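Local atomic coordinates of lipoprotein (Colwellia psychrerythraea, PDB entry 3O0Y), a protein that is of unknown function but is a putative lipoprotein of the DUF885 family, which is related to zincin-like metallopeptidases. Residues Q45-T51 and I64-F70. Numbering follows the deposited sequence.
Sequences QRALSAT and ISSDMEF
R46 is the N-cap residue of a short helix that begins at A47. The other segment has no regular structure. I64 to D67 form a type I beta turn, closed by D67 N to I64 O at 2.9 Å, and M68 to F70 run on extended past the helix start. CA atoms pair R46 with E69 (5.6 Å) and A47 with I64 (5.8 Å). The bump is A47: its CB fits the hollow of the turn, 3.9 Å from I64 CB and 3.8 Å from D67 CB. I64 (chi1 p, chi2 p) reaches along the helix and sets CD1 3.7 Å from A50 CB. L48 CD1 rests 4.0 Å from M68 SD. E69 (chi1 m, chi2 t) brings OE2 to the N-terminal end of the helix. There L48 N, a first-turn NH without a helical acceptor, donates to E69 OE2 at 3.0 Å. E69 OE1 hydrogen-bonds Y71 OH. Waters fill the gap between backbones: one joins A47 N to M68 O, another Q45 O to F70 N. R46 NH1 hydrogen-bonds Q45 O at 2.9 Å, while NH2 forms a salt bridge with E76 of helix 73-92. L48 packs on helix 144-154, and R170 of helix 161-172 hydrogen-bonds both T51 OG1 and D67 O.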
loop_
_atom_site.group_PDB
_atom_site.type_symbol
_atom_site.label_atom_id
_atom_site.label_comp_id
_atom_site.label_asym_id
_atom_site.label_seq_id
_atom_site.Cartn_x
_atom_site.Cartn_y
_atom_site.Cartn_z
ATOM N N GLN A 45 12.903 -6.580 -14.101
ATOM C CA GLN A 45 12.910 -7.642 -13.108
ATOM C C GLN A 45 11.633 -7.725 -12.271
ATOM O O GLN A 45 11.481 -8.579 -11.394
ATOM C CB GLN A 45 14.129 -7.474 -12.231
ATOM C CG GLN A 45 15.379 -7.603 -13.067
ATOM C CD GLN A 45 16.629 -7.436 -12.301
ATOM O OE1 GLN A 45 17.321 -6.407 -12.455
ATOM N NE2 GLN A 45 16.972 -8.418 -11.507
ATOM N N ARG A 46 10.733 -6.757 -12.505
ATOM C CA ARG A 46 9.448 -6.694 -11.825
ATOM C C ARG A 46 8.388 -6.412 -12.868
ATOM O O ARG A 46 7.645 -5.401 -12.812
ATOM C CB ARG A 46 9.438 -5.619 -10.720
ATOM C CG ARG A 46 10.334 -5.941 -9.577
ATOM C CD ARG A 46 9.800 -7.065 -8.728
ATOM N NE ARG A 46 10.580 -7.338 -7.533
ATOM C CZ ARG A 46 11.572 -8.233 -7.473
ATOM N NH1 ARG A 46 12.003 -8.868 -8.560
ATOM N NH2 ARG A 46 12.179 -8.473 -6.317
ATOM N N ALA A 47 8.301 -7.335 -13.842
ATOM C CA ALA A 47 7.465 -7.087 -15.044
ATOM C C ALA A 47 5.965 -6.986 -14.715
ATOM O O ALA A 47 5.226 -6.276 -15.397
ATOM C CB ALA A 47 7.713 -8.158 -16.118
ATOM N N LEU A 48 5.506 -7.618 -13.624
ATOM C CA LEU A 48 4.101 -7.455 -13.193
ATOM C C LEU A 48 3.815 -6.079 -12.628
ATOM O O LEU A 48 2.767 -5.504 -12.897
ATOM C CB LEU A 48 3.728 -8.533 -12.176
ATOM C CG LEU A 48 3.545 -9.730 -13.118
ATOM C CD1 LEU A 48 4.491 -10.856 -13.043
ATOM C CD2 LEU A 48 2.173 -9.946 -13.646
ATOM N N SER A 49 4.759 -5.480 -11.909
ATOM C CA SER A 49 4.652 -4.048 -11.568
ATOM C C SER A 49 4.601 -3.139 -12.802
ATOM O O SER A 49 3.839 -2.174 -12.853
ATOM C CB SER A 49 5.799 -3.637 -10.593
ATOM O OG SER A 49 5.522 -4.223 -9.328
ATOM N N ALA A 50 5.416 -3.446 -13.819
ATOM C CA ALA A 50 5.375 -2.725 -15.064
ATOM C C ALA A 50 3.960 -2.796 -15.618
ATOM O O ALA A 50 3.367 -1.779 -15.988
ATOM C CB ALA A 50 6.383 -3.341 -16.099
ATOM N N THR A 51 3.421 -4.022 -15.720
ATOM C CA THR A 51 2.010 -4.158 -16.163
ATOM C C THR A 51 0.983 -3.328 -15.336
ATOM O O THR A 51 0.087 -2.694 -15.901
ATOM C CB THR A 51 1.617 -5.658 -16.172
ATOM O OG1 THR A 51 2.491 -6.342 -17.081
ATOM C CG2 THR A 51 0.081 -5.814 -16.544
ATOM N N ILE A 64 8.078 -6.433 -22.090
ATOM C CA ILE A 64 7.941 -7.227 -20.866
ATOM C C ILE A 64 6.581 -7.842 -20.649
ATOM O O ILE A 64 6.342 -8.444 -19.595
ATOM C CB ILE A 64 8.338 -6.383 -19.582
ATOM C CG1 ILE A 64 7.573 -5.047 -19.480
ATOM C CG2 ILE A 64 9.832 -6.110 -19.651
ATOM C CD1 ILE A 64 6.040 -5.082 -19.305
ATOM N N SER A 65 5.689 -7.670 -21.637
ATOM C CA SER A 65 4.277 -7.958 -21.492
ATOM C C SER A 65 3.943 -9.439 -21.259
ATOM O O SER A 65 2.865 -9.741 -20.739
ATOM C CB SER A 65 3.487 -7.411 -22.685
ATOM O OG SER A 65 4.112 -7.789 -23.885
ATOM N N SER A 66 4.842 -10.347 -21.609
ATOM C CA SER A 66 4.648 -11.731 -21.235
ATOM C C SER A 66 5.768 -12.262 -20.379
ATOM O O SER A 66 5.911 -13.467 -20.215
ATOM C CB SER A 66 4.487 -12.603 -22.471
ATOM O OG SER A 66 5.629 -12.602 -23.273
ATOM N N ASP A 67 6.515 -11.370 -19.758
ATOM C CA ASP A 67 7.564 -11.809 -18.852
ATOM C C ASP A 67 7.006 -12.090 -17.457
ATOM O O ASP A 67 5.978 -11.539 -17.014
ATOM C CB ASP A 67 8.669 -10.758 -18.740
ATOM C CG ASP A 67 9.579 -10.675 -19.995
ATOM O OD1 ASP A 67 9.301 -11.324 -21.040
ATOM O OD2 ASP A 67 10.590 -9.930 -19.920
ATOM N N MET A 68 7.746 -12.927 -16.754
ATOM C CA MET A 68 7.454 -13.305 -15.409
ATOM C C MET A 68 8.571 -12.751 -14.491
ATOM O O MET A 68 9.678 -12.396 -14.965
ATOM C CB MET A 68 7.380 -14.850 -15.293
ATOM C CG MET A 68 6.934 -15.389 -13.897
ATOM S SD MET A 68 5.496 -14.676 -13.075
ATOM C CE MET A 68 4.259 -14.678 -14.483
ATOM N N GLU A 69 8.276 -12.662 -13.192
ATOM C CA GLU A 69 9.260 -12.289 -12.186
ATOM C C GLU A 69 9.838 -13.576 -11.559
ATOM O O GLU A 69 9.108 -14.522 -11.369
ATOM C CB GLU A 69 8.581 -11.490 -11.112
ATOM C CG GLU A 69 8.023 -10.168 -11.615
ATOM C CD GLU A 69 7.177 -9.374 -10.597
ATOM O OE1 GLU A 69 6.886 -9.857 -9.460
ATOM O OE2 GLU A 69 6.737 -8.237 -10.975
ATOM N N PHE A 70 11.130 -13.554 -11.250
ATOM C CA PHE A 70 11.811 -14.649 -10.602
ATOM C C PHE A 70 12.580 -14.160 -9.405
ATOM O O PHE A 70 13.118 -13.022 -9.357
ATOM C CB PHE A 70 12.732 -15.367 -11.585
ATOM C CG PHE A 70 12.017 -15.812 -12.847
ATOM C CD1 PHE A 70 11.013 -16.758 -12.793
ATOM C CD2 PHE A 70 12.308 -15.212 -14.053
ATOM C CE1 PHE A 70 10.323 -17.138 -13.966
ATOM C CE2 PHE A 70 11.640 -15.592 -15.208
ATOM C CZ PHE A 70 10.682 -16.561 -15.161
HETATM O O HOH W 1 12.685 -11.011 -12.027
HETATM O O HOH W 2 14.153 -10.853 -8.240
HETATM O O HOH W 3 10.274 -9.453 -14.370
HETATM O O HOH W 4 6.072 -6.639 -8.957
#